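PDB 3RSI: putative enoyl-CoA hydratase/isomerase, which probably acts as a hydro-lyase of lipid metabolism, perhaps hydrating enoyl-CoA thioesters as the enoyl-CoA hydratases of the crotonase-like family do. Local coordinates for residues T102-A107 with L210-A215; I106-G111 with D195-L200; A133-P138 with F181-H186; V152-Q157 with M164-T169; E177-H180 with H186-P189. All coordinates share one frame; numbering follows the deposited sequence.

Interaction 1: residues T102-A107 with L210-A215; sequences TKPLIA and LAVRNA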
# COMPACT_ATOMS: atom_id res chain seq x y z
N THR B 102 5.19 -17.24 -14.49
CA THR B 102 5.53 -18.17 -13.41
C THR B 102 6.91 -17.90 -12.82
O THR B 102 7.23 -18.42 -11.73
CB THR B 102 5.47 -19.66 -13.86
OG1 THR B 102 6.45 -19.89 -14.88
CG2 THR B 102 4.06 -20.02 -14.37
N LYS B 103 7.72 -17.14 -13.55
CA LYS B 103 9.10 -16.83 -13.18
C LYS B 103 9.20 -15.33 -12.90
O LYS B 103 8.35 -14.55 -13.35
CB LYS B 103 10.08 -17.19 -14.31
CG LYS B 103 9.86 -18.54 -15.00
CD LYS B 103 10.31 -19.67 -14.15
CE LYS B 103 10.09 -21.05 -14.85
NZ LYS B 103 11.01 -21.41 -15.94
N PRO B 104 10.22 -14.91 -12.14
CA PRO B 104 10.35 -13.48 -11.87
C PRO B 104 10.62 -12.66 -13.13
O PRO B 104 11.40 -13.07 -14.00
CB PRO B 104 11.56 -13.39 -10.94
CG PRO B 104 11.65 -14.76 -10.32
CD PRO B 104 11.23 -15.70 -11.39
N LEU B 105 9.97 -11.50 -13.19
CA LEU B 105 10.07 -10.56 -14.32
C LEU B 105 10.59 -9.21 -13.81
O LEU B 105 9.99 -8.59 -12.92
CB LEU B 105 8.69 -10.39 -14.97
CG LEU B 105 8.57 -9.50 -16.20
CD1 LEU B 105 9.58 -9.93 -17.24
CD2 LEU B 105 7.13 -9.57 -16.73
N ILE B 106 11.73 -8.80 -14.34
CA ILE B 106 12.42 -7.59 -13.93
C ILE B 106 12.31 -6.55 -15.02
O ILE B 106 12.77 -6.77 -16.13
CB ILE B 106 13.92 -7.87 -13.70
CG1 ILE B 106 14.08 -9.01 -12.69
CG2 ILE B 106 14.64 -6.60 -13.21
CD1 ILE B 106 15.51 -9.53 -12.61
N ALA B 107 11.70 -5.41 -14.70
CA ALA B 107 11.59 -4.32 -15.64
C ALA B 107 12.83 -3.46 -15.54
O ALA B 107 13.16 -2.98 -14.45
CB ALA B 107 10.33 -3.49 -15.37
N LEU B 210 12.36 -23.68 -7.36
CA LEU B 210 11.02 -24.03 -6.87
C LEU B 210 10.59 -23.03 -5.79
O LEU B 210 9.42 -22.60 -5.76
CB LEU B 210 10.97 -25.46 -6.34
CG LEU B 210 9.64 -25.92 -5.75
CD1 LEU B 210 8.54 -26.02 -6.81
CD2 LEU B 210 9.83 -27.27 -5.02
N ALA B 211 11.54 -22.65 -4.94
CA ALA B 211 11.33 -21.65 -3.90
C ALA B 211 10.91 -20.32 -4.51
O ALA B 211 9.92 -19.75 -4.07
CB ALA B 211 12.57 -21.45 -3.10
N VAL B 212 11.64 -19.85 -5.52
CA VAL B 212 11.30 -18.59 -6.21
C VAL B 212 9.92 -18.63 -6.91
O VAL B 212 9.11 -17.72 -6.76
CB VAL B 212 12.44 -18.17 -7.19
CG1 VAL B 212 12.01 -16.99 -8.07
CG2 VAL B 212 13.72 -17.84 -6.38
N ARG B 213 9.65 -19.69 -7.68
CA ARG B 213 8.35 -19.87 -8.35
C ARG B 213 7.18 -19.92 -7.33
O ARG B 213 6.19 -19.20 -7.46
CB ARG B 213 8.39 -21.17 -9.17
CG ARG B 213 7.07 -21.69 -9.69
CD ARG B 213 7.21 -23.03 -10.46
NE ARG B 213 8.46 -23.06 -11.22
CZ ARG B 213 9.46 -23.93 -11.06
NH1 ARG B 213 10.56 -23.81 -11.81
NH2 ARG B 213 9.39 -24.94 -10.19
N ASN B 214 7.30 -20.77 -6.32
CA ASN B 214 6.22 -20.89 -5.34
C ASN B 214 6.05 -19.63 -4.51
O ASN B 214 4.93 -19.29 -4.13
CB ASN B 214 6.36 -22.13 -4.45
CG ASN B 214 6.05 -23.42 -5.20
OD1 ASN B 214 6.18 -23.47 -6.41
ND2 ASN B 214 5.64 -24.46 -4.48
N ALA B 215 7.15 -18.94 -4.22
CA ALA B 215 7.05 -17.67 -3.49
C ALA B 215 6.29 -16.61 -4.30
O ALA B 215 5.37 -15.96 -3.79
CB ALA B 215 8.44 -17.17 -3.08
O HOH W 1 5.28 -18.83 -9.98

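Interaction 2: residues I106-G111 with D195-L200; sequences IAAVNG and DKARSL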
# COMPACT_ATOMS: atom_id res chain seq x y z
N ILE B 106 11.73 -8.80 -14.34
CA ILE B 106 12.42 -7.59 -13.93
C ILE B 106 12.31 -6.55 -15.02
O ILE B 106 12.77 -6.77 -16.13
CB ILE B 106 13.92 -7.87 -13.70
CG1 ILE B 106 14.08 -9.01 -12.69
CG2 ILE B 106 14.64 -6.60 -13.21
CD1 ILE B 106 15.51 -9.53 -12.61
N ALA B 107 11.70 -5.41 -14.70
CA ALA B 107 11.59 -4.32 -15.64
C ALA B 107 12.83 -3.46 -15.54
O ALA B 107 13.16 -2.98 -14.45
CB ALA B 107 10.33 -3.49 -15.37
N ALA B 108 13.53 -3.30 -16.66
CA ALA B 108 14.59 -2.33 -16.82
C ALA B 108 13.97 -1.15 -17.57
O ALA B 108 13.94 -1.13 -18.81
CB ALA B 108 15.75 -2.93 -17.58
N VAL B 109 13.43 -0.19 -16.83
CA VAL B 109 12.70 0.92 -17.47
C VAL B 109 13.69 1.99 -17.91
O VAL B 109 14.09 2.86 -17.13
CB VAL B 109 11.60 1.49 -16.56
CG1 VAL B 109 10.71 2.46 -17.36
CG2 VAL B 109 10.78 0.34 -15.98
N ASN B 110 14.05 1.93 -19.18
CA ASN B 110 15.14 2.73 -19.73
C ASN B 110 14.72 4.11 -20.19
O ASN B 110 15.56 4.92 -20.54
CB ASN B 110 15.81 1.99 -20.87
CG ASN B 110 14.83 1.63 -21.97
OD1 ASN B 110 13.94 0.77 -21.77
ND2 ASN B 110 14.96 2.29 -23.12
N GLY B 111 13.41 4.36 -20.20
CA GLY B 111 12.88 5.64 -20.66
C GLY B 111 11.38 5.69 -20.48
O GLY B 111 10.82 4.98 -19.63
N ASP B 195 21.84 -2.73 -16.86
CA ASP B 195 22.94 -3.21 -16.02
C ASP B 195 22.43 -3.65 -14.63
O ASP B 195 22.71 -4.74 -14.17
CB ASP B 195 24.02 -2.14 -15.83
CG ASP B 195 24.74 -1.79 -17.12
OD1 ASP B 195 24.87 -2.67 -18.00
OD2 ASP B 195 25.16 -0.64 -17.26
N LYS B 196 21.70 -2.77 -13.96
CA LYS B 196 21.19 -3.07 -12.64
C LYS B 196 20.23 -4.24 -12.70
O LYS B 196 20.25 -5.11 -11.81
CB LYS B 196 20.49 -1.84 -12.06
CG LYS B 196 19.99 -2.03 -10.63
CD LYS B 196 21.06 -2.46 -9.64
CE LYS B 196 20.49 -2.49 -8.23
NZ LYS B 196 21.38 -3.10 -7.24
N ALA B 197 19.38 -4.28 -13.72
CA ALA B 197 18.42 -5.39 -13.89
C ALA B 197 19.15 -6.73 -14.01
O ALA B 197 18.72 -7.73 -13.44
CB ALA B 197 17.53 -5.17 -15.10
N ARG B 198 20.25 -6.74 -14.77
CA ARG B 198 21.05 -7.96 -14.93
C ARG B 198 21.66 -8.42 -13.62
O ARG B 198 21.70 -9.62 -13.33
CB ARG B 198 22.17 -7.75 -15.95
CG ARG B 198 21.75 -7.83 -17.40
CD ARG B 198 22.95 -7.46 -18.26
NE ARG B 198 22.60 -7.20 -19.65
CZ ARG B 198 22.41 -8.13 -20.59
NH1 ARG B 198 22.52 -9.43 -20.30
NH2 ARG B 198 22.11 -7.75 -21.83
N SER B 199 22.10 -7.46 -12.82
CA SER B 199 22.68 -7.79 -11.52
C SER B 199 21.63 -8.41 -10.59
O SER B 199 21.91 -9.39 -9.91
CB SER B 199 23.32 -6.55 -10.89
OG SER B 199 23.60 -6.79 -9.51
N LEU B 200 20.41 -7.87 -10.61
CA LEU B 200 19.30 -8.45 -9.82
C LEU B 200 18.94 -9.86 -10.30
O LEU B 200 18.73 -10.77 -9.48
CB LEU B 200 18.07 -7.54 -9.86
CG LEU B 200 18.24 -6.23 -9.09
CD1 LEU B 200 17.25 -5.13 -9.55
CD2 LEU B 200 18.14 -6.47 -7.59

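Interaction 3: residues A133-P138 with F181-H186; sequences ATFGLP and FGLVGH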
# COMPACT_ATOMS: atom_id res chain seq x y z
N ALA B 133 13.49 8.19 -16.93
CA ALA B 133 12.19 7.56 -17.21
C ALA B 133 11.02 8.35 -16.63
O ALA B 133 11.16 9.09 -15.65
CB ALA B 133 12.18 6.15 -16.70
N THR B 134 9.86 8.22 -17.27
CA THR B 134 8.60 8.77 -16.78
C THR B 134 7.54 7.67 -16.82
O THR B 134 7.68 6.71 -17.59
CB THR B 134 8.12 9.98 -17.63
OG1 THR B 134 8.03 9.61 -19.02
CG2 THR B 134 9.09 11.14 -17.48
N PHE B 135 6.51 7.81 -15.99
CA PHE B 135 5.48 6.80 -15.80
C PHE B 135 4.10 7.42 -15.84
O PHE B 135 3.81 8.35 -15.11
CB PHE B 135 5.69 6.12 -14.45
CG PHE B 135 7.03 5.45 -14.34
CD1 PHE B 135 7.16 4.10 -14.60
CD2 PHE B 135 8.16 6.19 -14.05
CE1 PHE B 135 8.42 3.48 -14.55
CE2 PHE B 135 9.42 5.59 -14.00
CZ PHE B 135 9.54 4.22 -14.24
N GLY B 136 3.22 6.92 -16.68
CA GLY B 136 1.95 7.59 -16.87
C GLY B 136 0.92 6.75 -17.57
O GLY B 136 1.23 5.79 -18.24
N LEU B 137 -0.33 7.13 -17.36
CA LEU B 137 -1.48 6.49 -17.98
C LEU B 137 -2.37 7.62 -18.46
O LEU B 137 -3.29 8.06 -17.76
CB LEU B 137 -2.19 5.62 -16.95
CG LEU B 137 -1.43 4.43 -16.38
CD1 LEU B 137 -2.14 3.91 -15.12
CD2 LEU B 137 -1.27 3.32 -17.44
N PRO B 138 -2.08 8.14 -19.67
CA PRO B 138 -2.75 9.34 -20.17
C PRO B 138 -4.12 9.11 -20.78
O PRO B 138 -4.73 10.05 -21.28
CB PRO B 138 -1.78 9.84 -21.24
CG PRO B 138 -1.11 8.62 -21.76
CD PRO B 138 -0.99 7.70 -20.55
N PHE B 181 6.78 6.92 -4.47
CA PHE B 181 5.50 6.25 -4.25
C PHE B 181 5.57 4.72 -4.43
O PHE B 181 4.56 4.04 -4.34
CB PHE B 181 4.44 6.87 -5.16
CG PHE B 181 4.02 8.23 -4.72
CD1 PHE B 181 3.12 8.38 -3.70
CD2 PHE B 181 4.55 9.37 -5.30
CE1 PHE B 181 2.72 9.65 -3.26
CE2 PHE B 181 4.17 10.63 -4.90
CZ PHE B 181 3.26 10.78 -3.87
N GLY B 182 6.78 4.19 -4.63
CA GLY B 182 7.04 2.77 -4.68
C GLY B 182 6.51 2.06 -5.90
O GLY B 182 6.34 0.86 -5.88
N LEU B 183 6.26 2.80 -6.98
CA LEU B 183 5.90 2.17 -8.24
C LEU B 183 7.11 1.39 -8.77
O LEU B 183 6.97 0.35 -9.41
CB LEU B 183 5.47 3.24 -9.25
CG LEU B 183 5.04 2.73 -10.62
CD1 LEU B 183 3.85 1.81 -10.54
CD2 LEU B 183 4.76 3.92 -11.55
N VAL B 184 8.31 1.92 -8.52
CA VAL B 184 9.56 1.22 -8.85
C VAL B 184 10.40 1.06 -7.59
O VAL B 184 10.18 1.75 -6.58
CB VAL B 184 10.35 1.97 -9.94
CG1 VAL B 184 9.48 2.15 -11.21
CG2 VAL B 184 10.84 3.33 -9.45
N GLY B 185 11.37 0.15 -7.65
CA GLY B 185 12.20 -0.18 -6.50
C GLY B 185 13.59 0.42 -6.51
O GLY B 185 14.29 0.36 -5.50
N HIS B 186 14.01 0.96 -7.66
CA HIS B 186 15.32 1.59 -7.81
C HIS B 186 15.23 2.75 -8.82
O HIS B 186 14.44 2.70 -9.79
CB HIS B 186 16.33 0.58 -8.38
CG HIS B 186 16.58 -0.60 -7.50
ND1 HIS B 186 17.53 -0.60 -6.51
CD2 HIS B 186 15.96 -1.81 -7.45
CE1 HIS B 186 17.50 -1.77 -5.89
NE2 HIS B 186 16.56 -2.52 -6.44

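Interaction 4: residues V152-Q157 with M164-T169; sequences VRLKRQ and MEMILT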
# COMPACT_ATOMS: atom_id res chain seq x y z
N VAL B 152 -7.86 -1.91 -11.51
CA VAL B 152 -7.80 -2.94 -10.45
C VAL B 152 -6.52 -2.83 -9.61
O VAL B 152 -6.57 -2.77 -8.38
CB VAL B 152 -7.86 -4.34 -11.09
CG1 VAL B 152 -7.55 -5.46 -10.07
CG2 VAL B 152 -9.23 -4.58 -11.76
N ARG B 153 -5.37 -2.74 -10.30
CA ARG B 153 -4.07 -3.03 -9.69
C ARG B 153 -3.33 -1.85 -9.08
O ARG B 153 -2.67 -2.02 -8.07
CB ARG B 153 -3.13 -3.67 -10.70
CG ARG B 153 -3.53 -5.06 -11.10
CD ARG B 153 -2.94 -5.40 -12.43
NE ARG B 153 -3.21 -6.78 -12.80
CZ ARG B 153 -2.95 -7.29 -13.99
NH1 ARG B 153 -2.44 -6.51 -14.94
NH2 ARG B 153 -3.21 -8.56 -14.24
N LEU B 154 -3.39 -0.69 -9.71
CA LEU B 154 -2.42 0.38 -9.40
C LEU B 154 -2.50 0.79 -7.95
O LEU B 154 -1.45 0.87 -7.27
CB LEU B 154 -2.60 1.59 -10.30
CG LEU B 154 -1.49 2.65 -10.23
CD1 LEU B 154 -0.10 1.99 -10.50
CD2 LEU B 154 -1.74 3.81 -11.23
N LYS B 155 -3.73 1.01 -7.46
CA LYS B 155 -3.96 1.36 -6.05
C LYS B 155 -3.54 0.26 -5.10
O LYS B 155 -3.39 0.53 -3.92
CB LYS B 155 -5.43 1.69 -5.77
CG LYS B 155 -6.38 0.50 -6.02
CD LYS B 155 -7.75 0.72 -5.52
CE LYS B 155 -8.55 -0.58 -5.56
NZ LYS B 155 -8.83 -1.08 -6.97
N ARG B 156 -3.40 -0.97 -5.58
CA ARG B 156 -2.92 -2.05 -4.72
C ARG B 156 -1.42 -2.00 -4.51
O ARG B 156 -0.90 -2.61 -3.56
CB ARG B 156 -3.28 -3.42 -5.29
CG ARG B 156 -4.75 -3.61 -5.52
CD ARG B 156 -5.05 -4.95 -6.10
NE ARG B 156 -6.46 -5.06 -6.44
CZ ARG B 156 -7.15 -6.19 -6.47
NH1 ARG B 156 -6.59 -7.38 -6.18
NH2 ARG B 156 -8.43 -6.13 -6.77
N GLN B 157 -0.73 -1.34 -5.43
CA GLN B 157 0.72 -1.41 -5.52
C GLN B 157 1.42 -0.12 -5.06
O GLN B 157 2.59 -0.17 -4.65
CB GLN B 157 1.10 -1.76 -6.94
CG GLN B 157 0.58 -3.12 -7.39
CD GLN B 157 1.25 -3.65 -8.65
OE1 GLN B 157 2.21 -3.06 -9.15
NE2 GLN B 157 0.76 -4.79 -9.15
N MET B 164 -4.95 7.11 -7.95
CA MET B 164 -6.13 7.85 -8.40
C MET B 164 -5.73 9.04 -9.25
O MET B 164 -6.32 9.27 -10.30
CB MET B 164 -6.92 8.38 -7.22
CG MET B 164 -7.91 7.44 -6.70
SD MET B 164 -9.26 7.19 -7.85
CE MET B 164 -10.35 6.36 -6.66
N GLU B 165 -4.75 9.81 -8.78
CA GLU B 165 -4.30 10.99 -9.48
C GLU B 165 -3.78 10.64 -10.88
O GLU B 165 -4.15 11.30 -11.85
CB GLU B 165 -3.22 11.73 -8.70
CG GLU B 165 -2.74 12.98 -9.40
CD GLU B 165 -1.84 13.84 -8.58
OE1 GLU B 165 -1.50 13.46 -7.43
OE2 GLU B 165 -1.46 14.90 -9.10
N MET B 166 -2.94 9.62 -10.97
CA MET B 166 -2.39 9.21 -12.27
C MET B 166 -3.48 8.88 -13.29
O MET B 166 -3.43 9.33 -14.46
CB MET B 166 -1.46 7.98 -12.10
CG MET B 166 -0.12 8.28 -11.51
SD MET B 166 0.92 6.81 -11.33
CE MET B 166 1.39 6.55 -13.06
N ILE B 167 -4.48 8.13 -12.85
CA ILE B 167 -5.52 7.64 -13.75
C ILE B 167 -6.54 8.71 -14.10
O ILE B 167 -6.92 8.83 -15.26
CB ILE B 167 -6.23 6.40 -13.14
CG1 ILE B 167 -5.20 5.24 -13.07
CG2 ILE B 167 -7.44 5.99 -13.98
CD1 ILE B 167 -5.71 3.99 -12.38
N LEU B 168 -6.96 9.49 -13.11
CA LEU B 168 -7.97 10.52 -13.36
C LEU B 168 -7.40 11.78 -14.04
O LEU B 168 -8.12 12.42 -14.78
CB LEU B 168 -8.71 10.88 -12.07
CG LEU B 168 -9.36 9.71 -11.32
CD1 LEU B 168 -10.08 10.25 -10.09
CD2 LEU B 168 -10.33 8.87 -12.22
N THR B 169 -6.14 12.15 -13.79
CA THR B 169 -5.54 13.31 -14.49
C THR B 169 -4.86 12.89 -15.79
O THR B 169 -4.83 13.65 -16.76
CB THR B 169 -4.51 14.09 -13.62
OG1 THR B 169 -3.34 13.30 -13.43
CG2 THR B 169 -5.10 14.48 -12.26

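Interaction 5: residues E177-H180 with H186-P189; sequences EAYH and HVVP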
# COMPACT_ATOMS: atom_id res chain seq x y z
N GLU B 177 9.58 10.56 -8.44
CA GLU B 177 8.23 10.37 -7.93
C GLU B 177 7.79 8.92 -7.93
O GLU B 177 7.16 8.45 -6.97
CB GLU B 177 7.25 11.19 -8.75
CG GLU B 177 7.27 12.67 -8.43
CD GLU B 177 6.24 13.41 -9.25
OE1 GLU B 177 6.28 13.28 -10.50
OE2 GLU B 177 5.38 14.08 -8.63
N ALA B 178 8.09 8.22 -9.02
CA ALA B 178 7.78 6.79 -9.16
C ALA B 178 8.48 6.03 -8.04
O ALA B 178 7.90 5.11 -7.47
CB ALA B 178 8.24 6.24 -10.49
N TYR B 179 9.71 6.42 -7.74
CA TYR B 179 10.42 5.78 -6.63
C TYR B 179 9.85 6.20 -5.27
O TYR B 179 9.70 5.37 -4.39
CB TYR B 179 11.92 6.06 -6.69
CG TYR B 179 12.72 5.45 -5.58
CD1 TYR B 179 13.02 4.09 -5.57
CD2 TYR B 179 13.21 6.23 -4.53
CE1 TYR B 179 13.81 3.52 -4.56
CE2 TYR B 179 13.98 5.66 -3.48
CZ TYR B 179 14.28 4.31 -3.51
OH TYR B 179 15.00 3.72 -2.50
N HIS B 180 9.52 7.48 -5.12
CA HIS B 180 8.90 7.96 -3.87
C HIS B 180 7.64 7.16 -3.48
O HIS B 180 7.45 6.78 -2.31
CB HIS B 180 8.52 9.44 -3.98
CG HIS B 180 7.90 9.99 -2.74
ND1 HIS B 180 8.64 10.59 -1.75
CD2 HIS B 180 6.62 10.03 -2.32
CE1 HIS B 180 7.85 10.98 -0.77
NE2 HIS B 180 6.61 10.65 -1.09
N HIS B 186 14.01 0.96 -7.66
CA HIS B 186 15.32 1.59 -7.81
C HIS B 186 15.23 2.75 -8.82
O HIS B 186 14.44 2.70 -9.79
CB HIS B 186 16.33 0.58 -8.38
CG HIS B 186 16.58 -0.60 -7.50
ND1 HIS B 186 17.53 -0.60 -6.51
CD2 HIS B 186 15.96 -1.81 -7.45
CE1 HIS B 186 17.50 -1.77 -5.89
NE2 HIS B 186 16.56 -2.52 -6.44
N VAL B 187 16.04 3.78 -8.60
CA VAL B 187 16.31 4.79 -9.63
C VAL B 187 17.82 4.85 -9.82
O VAL B 187 18.56 5.01 -8.83
CB VAL B 187 15.80 6.21 -9.27
CG1 VAL B 187 16.08 7.20 -10.44
CG2 VAL B 187 14.35 6.19 -8.95
N VAL B 188 18.27 4.70 -11.06
CA VAL B 188 19.70 4.55 -11.32
C VAL B 188 20.17 5.57 -12.37
O VAL B 188 19.33 6.13 -13.07
CB VAL B 188 20.00 3.12 -11.80
CG1 VAL B 188 19.58 2.08 -10.72
CG2 VAL B 188 19.33 2.84 -13.16
N PRO B 189 21.49 5.82 -12.48
CA PRO B 189 21.98 6.80 -13.45
C PRO B 189 21.62 6.45 -14.89
O PRO B 189 21.53 5.27 -15.26
CB PRO B 189 23.52 6.78 -13.26
CG PRO B 189 23.73 6.32 -11.85
CD PRO B 189 22.56 5.40 -11.54

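Interaction 1: residues T102-A107 with L210-A215
T102 meets R213 by its backbone: its O lies 3.8 Å from R213 CA, with CB and CG of the arginine almost as near. A water sits beside this approach and donates to both main chains, 2.7 Å to T102 O and 2.7 Å to R213 O, spending both its hydrogens on tying the loop to the helix. The threonine hydroxyl serves another interface, bonding D49 of the second subunit.

At K103 the aliphatic part of the side chain does the touching. Its CE comes to the edge of the R213 guanidinium, close to its plane and 4.1 Å from NH1, and the two long chains run side by side in the same direction. R213 leaves the helix with CG anti to the backbone N (chi1 167°) and then bends at chi3, which lays the guanidinium next to the lysine. K103 NZ is 4.8 Å from R213 NH1, but this like-charge proximity is probably eased because NZ bonds I54 O and I48 O of the second subunit.

P104 follows, its ring set roughly perpendicular to the V212 side chain, with CD 3.6 Å from V212 CG1; the approach of CG to that methyl is modelled too short to be trusted.

From L105 the chain becomes strand 105-109, which leaves helix 209-222 behind and enters the parallel sheet beside strand 126-130. On its other edge L105, I106 and A107 continue the sheet into a strand of the second subunit, while P104 and I106 also rest on helix 193-205.

Interaction 2: residues I106-G111 with D195-L200
I106 and A108 both turn their CB toward helix 195-200, and A197 turns its CB back between them, so the A197 methyl meets I106 CG2 and A108 CB together. It is 3.7 Å from I106 CG2 and 3.8 Å from A108 CB, touching two strand residues that lie on the same side of the strand.

The isoleucine does more than fill this spot. With CG2 anti to the backbone N and CG1 beside the backbone N (chi1 -55°), its two arms part: CG2 settles on A197, while the longer CG1-CD1 arm reaches toward the helix and its C-terminal side. CD1 then lies 3.8 Å from A197 O and 4.1 Å from L200 C, packed on helix backbone, with L200 CB slightly farther off. L200 is therefore met at its base here, and its side chain also packs on I126 and V128.

Alanine at 108 and 197 permits a close approach, 8.1 Å between the axes of strand 106-109 and helix 195-200. The two run nearly antiparallel, at 165°, as expected for a helix returning over a parallel beta sheet.

Helix 193-205 follows strand 186-188 in a beta-alpha unit and covers one side of the sheet formed by 105-109, 126-130 and 186-188. A107 and V109 face the other side and pack on L121 of helix 116-121, so strand 105-109 is sandwiched between two helices, with the second subunit continuing the sheet at its edge.

Interaction 3: residues A133-P138 with F181-H186
The backbone O of L183, whose side chain meets F135, accepts a hydrogen bond from R127 NH1, and R127 also pairs through its backbone with G185. Strand 126-130 thus holds the loop that offers L183 and V184 to the phenylalanine.

The two residues divide the F135 side chain between them. L183 CD2 takes the base, 3.8 Å from CB and 3.9 Å from both CG and CD1. V184 CG1 takes the outer part, 3.7 Å from CE1 and 3.7 Å from CZ. Together they follow one side of the residue from its root to the end of the ring. The valine reaches the ring because CG1 stands anti to its carbonyl carbon (chi1 -57°), which leaves CG2 for A178 and Y179 of the preceding helix. Just before these residues, G182 turns the chain with a positive phi of 71°, a conformation that suits glycine.

F135 belongs to strand 134-136 and also packs on A178, S129 and L121, where helices and a second sheet close round it. No hydrogen bond crosses between the two segments: dispersion and exclusion of water hold the side chains together, while L183 O is taken by R127 and G185 O by K162 of the second subunit.

Interaction 4: residues V152-Q157 with M164-T169
L154 meets M166 and I167 across two consecutive helices of the crotonase fold, 150-157 and 160-169, linked by a short turn.

The contact itself is apolar and rests on one methyl. L154 has CG anti to its backbone N (chi1 -170°), and its CD2 branch lies 4.0 Å from M166 SD. The same CD2 is 4.1 Å from I167 CD1. L154 and I167 lie alongside with their tips pointing opposite ways, whereas M166 comes in roughly perpendicular to the leucine.

Hydrogen bonds work within each helix. The first is kinked: R156 N bonds R153 O at 2.8 Å, and Q157 N bonds L154 O at 3.0 Å, both three residues back. V152 O, passed over by the R156 amide, is taken up by side chains instead: K155 NZ, which also bonds I219 O of the third subunit, comes to 3.2 Å from it, and R156 NE adds a weak bond with an N-H...O angle of 129°. V152 CG1 lies over one face of that arginine's guanidinium, toward its rim.

Charged groups lead to the neighbouring chain, R153 pairing with E227 and E165 bonding H186, both of the third subunit. E165 also forms a salt bridge with K162 of its own helix. Its backbone O is gripped twice by T169, from opposite faces of the carbonyl: by N at 2.9 Å, and by OG1 at 2.7 Å, 39° out of the carbonyl plane.

Interaction 5: residues E177-H180 with H186-P189
The Y179 ring meets H186 at its edge: the H186 backbone N lies near the ring plane, 3.9 Å from CD1 and 4.0 Å from CE1, with H186 CA close behind. In this position the N-H is not directed at the pi face, and the H186 backbone finds its bonds with S129 in the neighbouring strand. The ring is stacked with H180 of the second subunit and meets F181 of that subunit nearly at right angles, so it also takes part in the subunit interface.

The H186 ring takes no part in the contact with Y179. Its CB points away from helix 177-180, and the imidazole packs on K196 and L200 while NE2 bonds E165 OE2 of the second subunit.

V187 points the other way, toward the helix, and places CG2 against the root of the tyrosine. CG2 is 3.8 Å from Y179 CG and closer still to CB, at 3.3 Å, which is doubtfully short for two carbons. The tyrosine's CG stands anti to its backbone N (chi1 179°), which swings the ring alongside the H186 backbone.

No hydrogen bond passes between 177-180 and 186-189; they meet by van der Waals contact. The polar bonds are made with other parts, Y179 O to H180 NE2 of the second subunit among them, so the same few residues serve both the fold and the assembly.

Overall arrangement
Interaction 1 uses the loop that leads into strand 105-109 and interaction 2 the strand itself; helices 193-205 and 209-222 follow each other in the chain, and the centres are 16 Å apart. Interactions 3 and 5 lie 8 Å apart and share H186, with A178 CB 3.6 Å from F135 CD2. Interaction 4 adjoins interaction 3, centres 11 Å apart, where L137 CD1 packs 3.9 Å from L154 CD2. K196 CE lies 3.9 Å from H186 CE1, linking helix 193-205 to strand 186-188. Helix 116-121 packs against both V109 and F135; in crotonases the amino end of the corresponding helix supplies an oxyanion-hole N-H, so interactions 2 and 3 probably flank the helix that helps form the active site.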